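Local coordinates for protein Glp_546_48378_50642 (Giardia intestinalis, PDB 2QVW) that cleaves double-stranded RNA into small interfering RNAs of 21 to 23 base pairs in the RNA interference pathway, at residues H94-F99 with R312-A317; A271-D276 with G318-F323; P33-S38 with A46-E51; P100-N105 with P388-F393; Q278-A283 with E297-I302. All coordinates share one frame; numbering follows the deposited sequence.

Contact 1. Residues H94-F99 with R312-A317; sequences HNEYTF and RGRGLA. With MN (manganese (II) ion), chain I.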
# COMPACT_ATOMS: atom_id res chain seq x y z
N HIS A 94 24.51 6.86 -3.36
CA HIS A 94 23.60 5.73 -3.52
C HIS A 94 23.14 5.05 -2.24
O HIS A 94 21.98 4.66 -2.13
CB HIS A 94 24.22 4.69 -4.46
CG HIS A 94 24.47 5.19 -5.84
ND1 HIS A 94 24.96 4.39 -6.85
CD2 HIS A 94 24.29 6.42 -6.39
CE1 HIS A 94 25.07 5.09 -7.96
NE2 HIS A 94 24.67 6.33 -7.71
N ASN A 95 24.05 4.90 -1.28
CA ASN A 95 23.75 4.24 -0.01
C ASN A 95 22.59 4.85 0.76
O ASN A 95 22.10 4.27 1.73
CB ASN A 95 24.99 4.25 0.88
CG ASN A 95 25.41 5.64 1.26
OD1 ASN A 95 25.82 6.43 0.41
ND2 ASN A 95 25.30 5.97 2.55
N GLU A 96 22.16 6.03 0.33
CA GLU A 96 21.08 6.71 1.01
C GLU A 96 19.72 6.59 0.35
O GLU A 96 18.82 7.39 0.62
CB GLU A 96 21.43 8.18 1.17
CG GLU A 96 22.00 8.51 2.50
CD GLU A 96 22.29 9.97 2.63
OE1 GLU A 96 23.29 10.41 2.03
OE2 GLU A 96 21.52 10.66 3.32
N TYR A 97 19.56 5.61 -0.53
CA TYR A 97 18.28 5.39 -1.19
C TYR A 97 17.65 4.14 -0.56
O TYR A 97 18.33 3.37 0.11
CB TYR A 97 18.45 5.17 -2.70
CG TYR A 97 18.94 6.38 -3.47
CD1 TYR A 97 20.25 6.83 -3.35
CD2 TYR A 97 18.09 7.08 -4.32
CE1 TYR A 97 20.70 7.95 -4.05
CE2 TYR A 97 18.52 8.20 -5.02
CZ TYR A 97 19.83 8.63 -4.89
OH TYR A 97 20.26 9.77 -5.57
N THR A 98 16.35 3.96 -0.78
CA THR A 98 15.65 2.81 -0.22
C THR A 98 16.05 1.55 -0.98
O THR A 98 15.93 0.43 -0.46
CB THR A 98 14.14 3.00 -0.32
OG1 THR A 98 13.78 4.24 0.30
CG2 THR A 98 13.42 1.86 0.39
N PHE A 99 16.52 1.74 -2.21
CA PHE A 99 16.97 0.63 -3.02
C PHE A 99 18.26 1.04 -3.69
O PHE A 99 18.30 1.27 -4.89
CB PHE A 99 15.92 0.31 -4.07
CG PHE A 99 14.59 -0.07 -3.49
CD1 PHE A 99 14.41 -1.31 -2.87
CD2 PHE A 99 13.53 0.83 -3.50
CE1 PHE A 99 13.19 -1.63 -2.28
CE2 PHE A 99 12.32 0.52 -2.92
CZ PHE A 99 12.15 -0.71 -2.31
N ARG A 312 18.64 0.09 9.14
CA ARG A 312 19.81 -0.24 9.93
C ARG A 312 20.24 0.90 10.85
O ARG A 312 20.98 1.79 10.43
CB ARG A 312 20.98 -0.65 9.03
CG ARG A 312 22.19 -1.16 9.83
CD ARG A 312 23.26 -1.82 8.97
NE ARG A 312 22.93 -3.18 8.54
CZ ARG A 312 22.06 -3.48 7.57
NH1 ARG A 312 21.43 -2.52 6.91
NH2 ARG A 312 21.85 -4.75 7.26
N GLY A 313 19.76 0.85 12.09
CA GLY A 313 20.09 1.87 13.08
C GLY A 313 19.89 3.26 12.51
O GLY A 313 18.86 3.89 12.73
N ARG A 314 20.89 3.73 11.79
CA ARG A 314 20.83 5.04 11.17
C ARG A 314 19.48 5.23 10.50
O ARG A 314 18.85 6.28 10.64
CB ARG A 314 21.94 5.17 10.12
CG ARG A 314 21.88 4.12 9.03
CD ARG A 314 22.98 4.33 8.03
NE ARG A 314 23.02 5.72 7.59
CZ ARG A 314 23.88 6.20 6.69
NH1 ARG A 314 24.77 5.39 6.13
NH2 ARG A 314 23.85 7.48 6.36
N GLY A 315 19.03 4.21 9.78
CA GLY A 315 17.75 4.30 9.10
C GLY A 315 17.63 3.35 7.93
O GLY A 315 18.53 2.58 7.62
N LEU A 316 16.48 3.41 7.26
CA LEU A 316 16.22 2.56 6.11
C LEU A 316 16.90 3.15 4.89
O LEU A 316 17.75 2.51 4.25
CB LEU A 316 14.72 2.45 5.86
CG LEU A 316 14.25 1.38 4.88
CD1 LEU A 316 14.68 0.00 5.37
CD2 LEU A 316 12.75 1.44 4.75
N ALA A 317 16.51 4.37 4.55
CA ALA A 317 17.08 5.07 3.42
C ALA A 317 17.89 6.24 3.94
O ALA A 317 17.45 7.40 3.89
CB ALA A 317 15.96 5.58 2.52
MN MN I . 25.67 8.33 -8.56
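Thr98 and Ala317 bring two connecting segments together, and the threonine side chain shows how. Its CB branches two ways. OG1 sits beside the backbone N and anti to the carbonyl carbon (chi1 -54°), which leaves it 3.4 Å from Ala317 CB. The same oxygen has its polar partners on two helices, hydrogen bonding to Tyr299 OH and to Asp276 OD2, so this buried hydroxyl is well satisfied. The other branch, CG2, lies 4.4 Å from Leu316 CD2 and also rests over one face of the neighbouring Phe99 ring, offset toward its rim. Just before the threonine, Tyr97 C is 3.8 Å from Ala317 CB, so the alanine methyl fits against the backbone as well as the hydroxyl. Nearer the surface Arg314 and Asn95 cross at about a right angle, with Arg314 NH1 3.7 Å from Asn95 ND2. Glu96 OE2 stays 5.0 Å from Arg314 NH2, close enough for a probable electrostatic pull, but its salt bridge goes to Lys272. In the short 3-10 turn that opens the first segment, His94 NE2 binds a manganese ion at 2.4 Å. Residues 94-99 lie between helix 85-90 and strand 112-117, residues 312-317 between helix 295-306 and strand 320-322; together they pack against helices 267-284 and 295-306.

Contact 2. Residues A271-D276 with G318-F323; sequences AKHICD and GWRTPF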
# COMPACT_ATOMS: atom_id res chain seq x y z
N ALA A 271 13.88 16.94 0.97
CA ALA A 271 14.15 17.00 -0.46
C ALA A 271 14.61 15.60 -0.88
O ALA A 271 14.03 15.01 -1.80
CB ALA A 271 15.24 18.01 -0.76
N LYS A 272 15.65 15.10 -0.20
CA LYS A 272 16.21 13.77 -0.45
C LYS A 272 15.08 12.75 -0.50
O LYS A 272 15.10 11.81 -1.30
CB LYS A 272 17.15 13.36 0.67
CG LYS A 272 18.41 14.19 0.85
CD LYS A 272 19.26 13.58 1.98
CE LYS A 272 20.55 14.33 2.22
NZ LYS A 272 21.33 13.69 3.30
N HIS A 273 14.11 12.93 0.39
CA HIS A 273 12.98 12.03 0.46
C HIS A 273 12.28 12.01 -0.88
O HIS A 273 12.08 10.96 -1.48
CB HIS A 273 12.02 12.51 1.53
CG HIS A 273 10.93 11.53 1.84
ND1 HIS A 273 11.18 10.24 2.23
CD2 HIS A 273 9.58 11.67 1.83
CE1 HIS A 273 10.03 9.62 2.45
NE2 HIS A 273 9.05 10.47 2.21
N ILE A 274 11.92 13.20 -1.36
CA ILE A 274 11.27 13.34 -2.65
C ILE A 274 12.13 12.73 -3.74
O ILE A 274 11.63 12.10 -4.67
CB ILE A 274 11.03 14.83 -2.97
CG1 ILE A 274 10.05 15.43 -1.96
CG2 ILE A 274 10.49 14.99 -4.36
CD1 ILE A 274 9.74 16.88 -2.20
N CYS A 275 13.44 12.92 -3.63
CA CYS A 275 14.39 12.39 -4.61
C CYS A 275 14.40 10.87 -4.49
O CYS A 275 14.43 10.15 -5.48
CB CYS A 275 15.79 12.94 -4.34
SG CYS A 275 17.04 12.28 -5.46
N ASP A 276 14.40 10.41 -3.24
CA ASP A 276 14.40 8.98 -2.96
C ASP A 276 13.22 8.42 -3.73
O ASP A 276 13.38 7.68 -4.71
CB ASP A 276 14.22 8.75 -1.46
CG ASP A 276 14.60 7.35 -1.01
OD1 ASP A 276 14.79 6.45 -1.86
OD2 ASP A 276 14.70 7.14 0.22
N GLY A 318 19.09 5.94 4.44
CA GLY A 318 19.94 6.97 4.99
C GLY A 318 19.68 6.99 6.48
O GLY A 318 19.82 5.96 7.14
N TRP A 319 19.28 8.14 7.01
CA TRP A 319 18.99 8.26 8.43
C TRP A 319 17.49 8.22 8.61
O TRP A 319 16.98 7.97 9.70
CB TRP A 319 19.52 9.59 8.99
CG TRP A 319 21.00 9.75 8.86
CD1 TRP A 319 21.71 9.93 7.71
CD2 TRP A 319 21.96 9.72 9.92
NE1 TRP A 319 23.06 10.01 7.98
CE2 TRP A 319 23.24 9.89 9.33
CE3 TRP A 319 21.88 9.57 11.31
CZ2 TRP A 319 24.42 9.90 10.09
CZ3 TRP A 319 23.05 9.59 12.06
CH2 TRP A 319 24.30 9.76 11.45
N ARG A 320 16.79 8.44 7.51
CA ARG A 320 15.34 8.45 7.50
C ARG A 320 14.66 7.09 7.31
O ARG A 320 15.19 6.21 6.62
CB ARG A 320 14.88 9.41 6.41
CG ARG A 320 15.56 9.19 5.09
CD ARG A 320 15.02 10.11 4.02
NE ARG A 320 15.59 9.77 2.73
CZ ARG A 320 16.87 9.97 2.43
NH1 ARG A 320 17.69 10.51 3.33
NH2 ARG A 320 17.34 9.59 1.25
N THR A 321 13.49 6.95 7.91
CA THR A 321 12.72 5.72 7.83
C THR A 321 11.25 6.08 7.68
O THR A 321 10.64 6.57 8.62
CB THR A 321 12.88 4.88 9.08
OG1 THR A 321 14.24 4.43 9.18
CG2 THR A 321 11.98 3.67 9.04
N PRO A 322 10.68 5.85 6.49
CA PRO A 322 9.28 6.12 6.11
C PRO A 322 8.27 5.23 6.82
O PRO A 322 8.48 4.02 6.96
CB PRO A 322 9.27 5.86 4.60
CG PRO A 322 10.72 5.96 4.19
CD PRO A 322 11.42 5.30 5.34
N PHE A 323 7.18 5.82 7.28
CA PHE A 323 6.16 5.04 7.96
C PHE A 323 4.80 5.24 7.30
O PHE A 323 4.47 6.35 6.87
CB PHE A 323 6.08 5.40 9.44
CG PHE A 323 5.97 6.87 9.72
CD1 PHE A 323 7.10 7.64 9.95
CD2 PHE A 323 4.73 7.49 9.76
CE1 PHE A 323 7.00 9.01 10.23
CE2 PHE A 323 4.62 8.85 10.04
CZ PHE A 323 5.76 9.61 10.27
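Arg320, on the edge strand 320-322 of the six-stranded antiparallel sheet, reaches across to Lys272, His273 and Asp276 on helix 267-284. Its CG lies between the backbone N and the carbonyl carbon (chi1 49°), and from there the chain runs extended to NE. Lys272 CB lies over one face of the guanidinium, offset toward the rim and 3.8 Å from Arg320 CZ, while Lys272 CD approaches Arg320 NH1 at 3.7 Å. The two long side chains cross at about a right angle. Asp276 comes in at the guanidinium edge instead: OD2 is 3.7 Å from Arg320 NH2, a long salt bridge, with the carboxylate and guanidinium planes 88° apart. The same OD2 is hydrogen-bonded to Thr98 OG1, so the arginine is its looser partner. The helix is the long connector of Dicer, which leads from the PAZ domain to the first RNase III domain, and here the axis of residues 271-276 comes within 10.7 Å of that of strand 320-322 in the platform sheet. Like charges also come near each other, Lys272 NZ standing 4.8 Å from Arg320 NH1; the salt bridge from Lys272 to Glu269, beside that to Glu96, probably offsets the repulsion. Further along the strand, Pro322 CG meets the edge of the His273 ring at CE1, 4.1 Å away. That imidazole stacks with Phe35, and its NE2 is hydrogen-bonded to Pro33 O.

Contact 3. Residues P33-S38 with A46-E51; sequences PGFKVS and AEVYFE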
# COMPACT_ATOMS: atom_id res chain seq x y z
N PRO A 33 4.46 9.96 2.29
CA PRO A 33 4.64 9.20 3.53
C PRO A 33 5.66 9.86 4.47
O PRO A 33 6.79 10.13 4.08
CB PRO A 33 5.10 7.84 3.03
CG PRO A 33 5.90 8.20 1.82
CD PRO A 33 5.01 9.21 1.14
N GLY A 34 5.24 10.13 5.71
CA GLY A 34 6.14 10.74 6.66
C GLY A 34 7.33 9.84 6.88
O GLY A 34 7.44 8.80 6.24
N PHE A 35 8.22 10.24 7.77
CA PHE A 35 9.39 9.43 8.07
C PHE A 35 10.15 10.08 9.22
O PHE A 35 10.09 11.29 9.38
CB PHE A 35 10.31 9.32 6.85
CG PHE A 35 10.94 10.61 6.46
CD1 PHE A 35 10.24 11.55 5.71
CD2 PHE A 35 12.24 10.89 6.84
CE1 PHE A 35 10.83 12.75 5.34
CE2 PHE A 35 12.84 12.09 6.48
CZ PHE A 35 12.13 13.03 5.73
N LYS A 36 10.82 9.29 10.04
CA LYS A 36 11.56 9.91 11.12
C LYS A 36 13.03 9.78 10.80
O LYS A 36 13.43 8.90 10.05
CB LYS A 36 11.20 9.28 12.47
CG LYS A 36 11.11 7.78 12.52
CD LYS A 36 10.50 7.32 13.84
CE LYS A 36 10.64 5.82 14.03
NZ LYS A 36 9.93 5.02 12.99
N VAL A 37 13.83 10.71 11.34
CA VAL A 37 15.27 10.74 11.13
C VAL A 37 16.04 10.52 12.42
O VAL A 37 15.85 11.22 13.41
CB VAL A 37 15.72 12.09 10.52
CG1 VAL A 37 15.59 12.07 9.01
CG2 VAL A 37 14.85 13.20 11.08
N SER A 38 16.94 9.54 12.40
CA SER A 38 17.76 9.19 13.54
C SER A 38 18.66 10.33 14.03
O SER A 38 18.76 11.39 13.41
CB SER A 38 18.61 7.97 13.20
OG SER A 38 19.33 8.21 12.01
N ALA A 46 14.53 13.08 14.93
CA ALA A 46 13.31 13.85 14.71
C ALA A 46 12.35 13.09 13.79
O ALA A 46 12.67 12.01 13.29
CB ALA A 46 13.65 15.18 14.08
N GLU A 47 11.17 13.65 13.58
CA GLU A 47 10.17 13.02 12.71
C GLU A 47 9.54 14.06 11.77
O GLU A 47 9.32 15.20 12.17
CB GLU A 47 9.07 12.36 13.54
CG GLU A 47 9.55 11.33 14.55
CD GLU A 47 10.04 11.95 15.84
OE1 GLU A 47 9.25 12.66 16.51
OE2 GLU A 47 11.22 11.73 16.19
N VAL A 48 9.26 13.66 10.54
CA VAL A 48 8.65 14.55 9.56
C VAL A 48 7.32 14.00 9.06
O VAL A 48 7.25 12.87 8.57
CB VAL A 48 9.55 14.73 8.34
CG1 VAL A 48 8.90 15.69 7.36
CG2 VAL A 48 10.92 15.22 8.78
N TYR A 49 6.28 14.81 9.15
CA TYR A 49 4.96 14.39 8.72
C TYR A 49 4.48 15.24 7.56
O TYR A 49 4.71 16.45 7.54
CB TYR A 49 3.97 14.52 9.87
CG TYR A 49 4.43 13.83 11.14
CD1 TYR A 49 4.20 12.47 11.35
CD2 TYR A 49 5.10 14.53 12.13
CE1 TYR A 49 4.62 11.84 12.51
CE2 TYR A 49 5.53 13.91 13.30
CZ TYR A 49 5.29 12.57 13.49
OH TYR A 49 5.71 11.97 14.65
N PHE A 50 3.81 14.61 6.59
CA PHE A 50 3.30 15.33 5.43
C PHE A 50 1.79 15.22 5.41
O PHE A 50 1.22 14.38 6.10
CB PHE A 50 3.85 14.74 4.13
CG PHE A 50 5.34 14.72 4.05
CD1 PHE A 50 6.06 15.90 3.91
CD2 PHE A 50 6.03 13.52 4.14
CE1 PHE A 50 7.43 15.89 3.87
CE2 PHE A 50 7.41 13.50 4.09
CZ PHE A 50 8.11 14.69 3.95
N GLU A 51 1.15 16.06 4.60
CA GLU A 51 -0.31 16.06 4.46
C GLU A 51 -0.74 17.06 3.40
O GLU A 51 -0.57 18.27 3.56
CB GLU A 51 -0.97 16.39 5.79
CG GLU A 51 -0.43 17.63 6.41
CD GLU A 51 -0.61 17.62 7.91
OE1 GLU A 51 -1.77 17.57 8.37
OE2 GLU A 51 0.41 17.65 8.63
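Strands 35-37 and 46-49 form an antiparallel beta hairpin, with Phe35 opposite Val48 and Val37 opposite Ala46 as hydrogen-bonded pairs. Each of these pairs makes two backbone bonds: Phe35 N to Val48 O at 2.9 Å is answered by Val48 N to Phe35 O, and Val37 N to Ala46 O by Ala46 N to Val37 O. Between them Lys36 and Glu47 make a non-hydrogen-bonded pair on the other face, where Lys36 CB packs 3.4 Å from Glu47 CG. Apolar contacts fill the face of Phe35, Val37, Ala46 and Val48. Val48 CB makes a CH-pi contact with Phe35, 4.2 Å from the ring centroid and 25° off the normal, and Val37 CG2 meets Ala46 CB at 3.8 Å. This face turns toward helix 267-284, where Val48 touches Ile270. The aromatic pair is rim to rim: the Phe35 and Phe50 rings have centroids 6.0 Å apart, planes 30° apart, and Phe35 CE1 is 3.6 Å from Phe50 CZ.

Contact 4. Residues P100-N105 with P388-F393; sequences PRFISN and PQLAEF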
# COMPACT_ATOMS: atom_id res chain seq x y z
N PRO A 100 19.35 1.15 -2.90
CA PRO A 100 20.68 1.53 -3.37
C PRO A 100 21.24 0.67 -4.49
O PRO A 100 22.23 1.01 -5.12
CB PRO A 100 21.52 1.46 -2.09
CG PRO A 100 20.85 0.40 -1.31
CD PRO A 100 19.40 0.77 -1.47
N ARG A 101 20.59 -0.46 -4.76
CA ARG A 101 21.05 -1.35 -5.81
C ARG A 101 20.29 -1.13 -7.11
O ARG A 101 20.59 -1.76 -8.12
CB ARG A 101 20.89 -2.80 -5.36
CG ARG A 101 21.76 -3.17 -4.18
CD ARG A 101 21.23 -4.46 -3.57
NE ARG A 101 20.83 -5.41 -4.61
CZ ARG A 101 20.24 -6.58 -4.37
NH1 ARG A 101 19.99 -6.96 -3.13
NH2 ARG A 101 19.91 -7.37 -5.38
N PHE A 102 19.30 -0.25 -7.06
CA PHE A 102 18.47 0.07 -8.22
C PHE A 102 18.28 1.56 -8.36
O PHE A 102 17.18 2.08 -8.18
CB PHE A 102 17.10 -0.59 -8.08
CG PHE A 102 17.14 -2.07 -8.13
CD1 PHE A 102 17.49 -2.73 -9.31
CD2 PHE A 102 16.89 -2.82 -7.00
CE1 PHE A 102 17.59 -4.11 -9.34
CE2 PHE A 102 16.98 -4.20 -7.02
CZ PHE A 102 17.33 -4.85 -8.20
N ILE A 103 19.36 2.26 -8.69
CA ILE A 103 19.31 3.70 -8.86
C ILE A 103 19.05 4.07 -10.32
O ILE A 103 19.81 3.69 -11.21
CB ILE A 103 20.62 4.38 -8.42
CG1 ILE A 103 20.67 4.52 -6.90
CG2 ILE A 103 20.74 5.75 -9.06
CD1 ILE A 103 20.65 3.22 -6.16
N SER A 104 17.96 4.79 -10.57
CA SER A 104 17.64 5.20 -11.92
C SER A 104 17.74 6.70 -12.05
O SER A 104 17.60 7.44 -11.07
CB SER A 104 16.23 4.76 -12.28
OG SER A 104 16.18 3.35 -12.46
N ASN A 105 18.01 7.15 -13.27
CA ASN A 105 18.12 8.57 -13.56
C ASN A 105 16.82 9.02 -14.22
O ASN A 105 16.75 9.17 -15.44
CB ASN A 105 19.31 8.82 -14.50
CG ASN A 105 20.58 8.14 -14.02
OD1 ASN A 105 21.07 8.40 -12.92
ND2 ASN A 105 21.13 7.26 -14.86
N PRO A 388 12.46 -12.13 -6.30
CA PRO A 388 13.58 -12.43 -5.42
C PRO A 388 14.80 -11.52 -5.63
O PRO A 388 15.44 -11.08 -4.67
CB PRO A 388 13.88 -13.89 -5.74
CG PRO A 388 12.52 -14.44 -5.98
CD PRO A 388 11.88 -13.38 -6.84
N GLN A 389 15.13 -11.26 -6.90
CA GLN A 389 16.28 -10.42 -7.24
C GLN A 389 16.13 -9.01 -6.68
O GLN A 389 17.09 -8.41 -6.21
CB GLN A 389 16.46 -10.34 -8.76
CG GLN A 389 16.79 -11.66 -9.45
CD GLN A 389 15.63 -12.66 -9.44
OE1 GLN A 389 14.56 -12.39 -9.99
NE2 GLN A 389 15.84 -13.80 -8.80
N LEU A 390 14.91 -8.49 -6.75
CA LEU A 390 14.62 -7.16 -6.28
C LEU A 390 14.48 -7.17 -4.78
O LEU A 390 14.65 -6.15 -4.11
CB LEU A 390 13.32 -6.66 -6.90
CG LEU A 390 13.20 -6.88 -8.40
CD1 LEU A 390 11.96 -6.20 -8.90
CD2 LEU A 390 14.42 -6.33 -9.10
N ALA A 391 14.13 -8.33 -4.25
CA ALA A 391 14.00 -8.46 -2.82
C ALA A 391 15.39 -8.20 -2.31
O ALA A 391 16.38 -8.73 -2.83
CB ALA A 391 13.55 -9.86 -2.45
N GLU A 392 15.46 -7.34 -1.30
CA GLU A 392 16.72 -6.99 -0.69
C GLU A 392 16.50 -6.96 0.82
O GLU A 392 15.41 -6.63 1.30
CB GLU A 392 17.21 -5.63 -1.18
CG GLU A 392 18.50 -5.16 -0.50
CD GLU A 392 19.67 -6.13 -0.69
OE1 GLU A 392 19.47 -7.35 -0.51
OE2 GLU A 392 20.78 -5.67 -1.00
N PHE A 393 17.53 -7.34 1.55
CA PHE A 393 17.47 -7.37 2.99
C PHE A 393 18.78 -7.95 3.50
O PHE A 393 19.45 -8.71 2.79
CB PHE A 393 16.29 -8.25 3.45
CG PHE A 393 16.46 -9.71 3.14
CD1 PHE A 393 17.13 -10.55 4.03
CD2 PHE A 393 16.03 -10.24 1.93
CE1 PHE A 393 17.36 -11.88 3.72
CE2 PHE A 393 16.25 -11.57 1.61
CZ PHE A 393 16.92 -12.40 2.51
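Arg101 and Glu392 cross obliquely, their guanidinium and carboxylate planes turned 78° from one another. A salt bridge joins Arg101 NH1 to Glu392 OE2, but the two groups are modelled too close together and the detail of the pairing is doubtful. The arginine bends where chi3 (40°) places NE, and its other terminal nitrogen, NH2, comes 3.1 Å from Gln389 O. Glu392 OE1 also accepts the backbone N-H of the next residue, Phe393 N, at 2.8 Å.

Beside the charged pair, Phe102 and Leu390 meet at about a right angle. Phe102 CZ touches Leu390 CD2 at 3.4 Å, and Phe102 CE2 lies 3.9 Å from Leu390 CA, so the far end of the ring rests against both the methyl and the main chain. Both side chains also touch Leu284 near the C-terminal end of helix 267-284. This is a surface contact between loops, a loosely defined ion pair flanking a small apolar patch, and it joins the N-terminal region to the first RNase III domain just ahead of helix 404-417, which carries the probable manganese ligands Asp406 and Glu409.

Contact 5. Residues Q278-A283 with E297-I302; sequences QNTICA and ERYFAI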
# COMPACT_ATOMS: atom_id res chain seq x y z
N GLN A 278 10.88 9.50 -6.04
CA GLN A 278 10.99 9.60 -7.49
C GLN A 278 11.89 8.55 -8.12
O GLN A 278 11.53 7.91 -9.12
CB GLN A 278 11.49 10.97 -7.90
CG GLN A 278 10.48 12.07 -7.76
CD GLN A 278 10.80 13.25 -8.63
OE1 GLN A 278 11.87 13.87 -8.50
NE2 GLN A 278 9.89 13.57 -9.54
N ASN A 279 13.07 8.38 -7.54
CA ASN A 279 14.02 7.41 -8.05
C ASN A 279 13.44 6.02 -7.94
O ASN A 279 13.47 5.25 -8.89
CB ASN A 279 15.32 7.47 -7.27
CG ASN A 279 16.33 6.47 -7.77
OD1 ASN A 279 16.07 5.27 -7.79
ND2 ASN A 279 17.49 6.95 -8.19
N THR A 280 12.90 5.71 -6.77
CA THR A 280 12.31 4.40 -6.54
C THR A 280 11.23 4.14 -7.58
O THR A 280 11.25 3.11 -8.25
CB THR A 280 11.70 4.30 -5.12
OG1 THR A 280 12.72 4.53 -4.15
CG2 THR A 280 11.10 2.93 -4.90
N ILE A 281 10.31 5.08 -7.71
CA ILE A 281 9.21 4.97 -8.67
C ILE A 281 9.67 4.48 -10.04
O ILE A 281 9.36 3.37 -10.45
CB ILE A 281 8.50 6.31 -8.86
CG1 ILE A 281 7.87 6.76 -7.53
CG2 ILE A 281 7.45 6.20 -9.96
CD1 ILE A 281 6.87 5.78 -6.97
N CYS A 282 10.41 5.32 -10.75
CA CYS A 282 10.90 4.94 -12.06
C CYS A 282 12.23 4.20 -11.97
O CYS A 282 13.28 4.76 -12.26
CB CYS A 282 11.06 6.17 -12.95
SG CYS A 282 12.32 7.32 -12.37
N ALA A 283 12.17 2.94 -11.57
CA ALA A 283 13.36 2.14 -11.45
C ALA A 283 12.89 0.74 -11.14
O ALA A 283 13.52 -0.24 -11.53
CB ALA A 283 14.22 2.63 -10.32
N GLU A 297 2.63 7.03 -2.52
CA GLU A 297 2.04 5.78 -2.06
C GLU A 297 2.58 4.58 -2.83
O GLU A 297 2.76 3.51 -2.26
CB GLU A 297 0.51 5.86 -2.16
CG GLU A 297 -0.14 6.66 -1.02
CD GLU A 297 -1.65 6.77 -1.14
OE1 GLU A 297 -2.12 7.42 -2.10
OE2 GLU A 297 -2.38 6.22 -0.28
N ARG A 298 2.84 4.75 -4.12
CA ARG A 298 3.39 3.65 -4.91
C ARG A 298 4.80 3.36 -4.39
O ARG A 298 5.26 2.22 -4.43
CB ARG A 298 3.46 4.03 -6.38
CG ARG A 298 4.21 3.05 -7.27
CD ARG A 298 3.52 1.70 -7.36
NE ARG A 298 4.15 0.83 -8.36
CZ ARG A 298 3.85 -0.46 -8.53
NH1 ARG A 298 2.94 -1.04 -7.79
NH2 ARG A 298 4.48 -1.16 -9.45
N TYR A 299 5.48 4.39 -3.89
CA TYR A 299 6.82 4.23 -3.34
C TYR A 299 6.74 3.33 -2.14
O TYR A 299 7.20 2.19 -2.19
CB TYR A 299 7.41 5.58 -2.93
CG TYR A 299 8.53 5.47 -1.92
CD1 TYR A 299 9.73 4.82 -2.23
CD2 TYR A 299 8.38 5.96 -0.63
CE1 TYR A 299 10.73 4.68 -1.29
CE2 TYR A 299 9.37 5.82 0.31
CZ TYR A 299 10.54 5.17 -0.02
OH TYR A 299 11.51 5.01 0.93
N PHE A 300 6.17 3.84 -1.05
CA PHE A 300 6.04 3.09 0.19
C PHE A 300 5.53 1.68 -0.05
O PHE A 300 5.90 0.74 0.65
CB PHE A 300 5.11 3.82 1.16
CG PHE A 300 4.83 3.05 2.42
CD1 PHE A 300 5.85 2.75 3.31
CD2 PHE A 300 3.54 2.61 2.70
CE1 PHE A 300 5.59 2.02 4.47
CE2 PHE A 300 3.27 1.88 3.86
CZ PHE A 300 4.30 1.58 4.74
N ALA A 301 4.68 1.54 -1.06
CA ALA A 301 4.11 0.24 -1.40
C ALA A 301 5.22 -0.67 -1.89
O ALA A 301 5.24 -1.86 -1.58
CB ALA A 301 3.06 0.41 -2.47
N ILE A 302 6.13 -0.10 -2.68
CA ILE A 302 7.25 -0.85 -3.23
C ILE A 302 8.28 -1.15 -2.16
O ILE A 302 8.88 -2.22 -2.14
CB ILE A 302 7.91 -0.06 -4.39
CG1 ILE A 302 7.04 -0.18 -5.65
CG2 ILE A 302 9.31 -0.59 -4.66
CD1 ILE A 302 7.69 0.36 -6.91
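Thr280 OG1 is hydrogen-bonded to Asp276 O one turn earlier in its own helix, and it also lies 3.5 Å from Tyr299 CE1. The contact is a helix-helix crossing between connector helix 267-284 and helix 295-306, in which the axes of residues 278-283 and 297-302 cross at 74° and come within 9.0 Å. Thr280 sends CG2 to the edge of the tyrosine ring, near its plane and 3.5 Å from Tyr299 CD1; the same methyl is 4.0 Å from Ile302 CG2. Ile281 works with its tip. Chi2 of -59° places CD1 3.7 Å from Tyr299 N and 3.8 Å from Arg298 CG, so the methyl lies against the backbone of the second helix. Salt bridging to Asp285 and hydrogen bonds to Phe288 O and Pro289 O tie the Arg298 head to the linker between the two helices. Ile302 CG1 lies over one face of that guanidinium, 4.1 Å above the plane and offset toward the rim.

All five contacts gather round the connector helix 267-284. Contacts 2 and 5 use it directly, at successive parts of its length with centres 12 Å apart, and contacts 1, 3 and 4 have side chains touching it. Contacts 2 and 3 meet the same antiparallel sheet, where strands 320-322 and 35-37 are neighbours. Along the chain the hairpin of contact 3 closes first; the segments of contact 1 then alternate with those of contacts 2 and 4, and contact 5 falls within the span of each of these three. Chain from the N-terminal region and the start of the first RNase III region thus interleaves round one helix, joining the platform to the nuclease part.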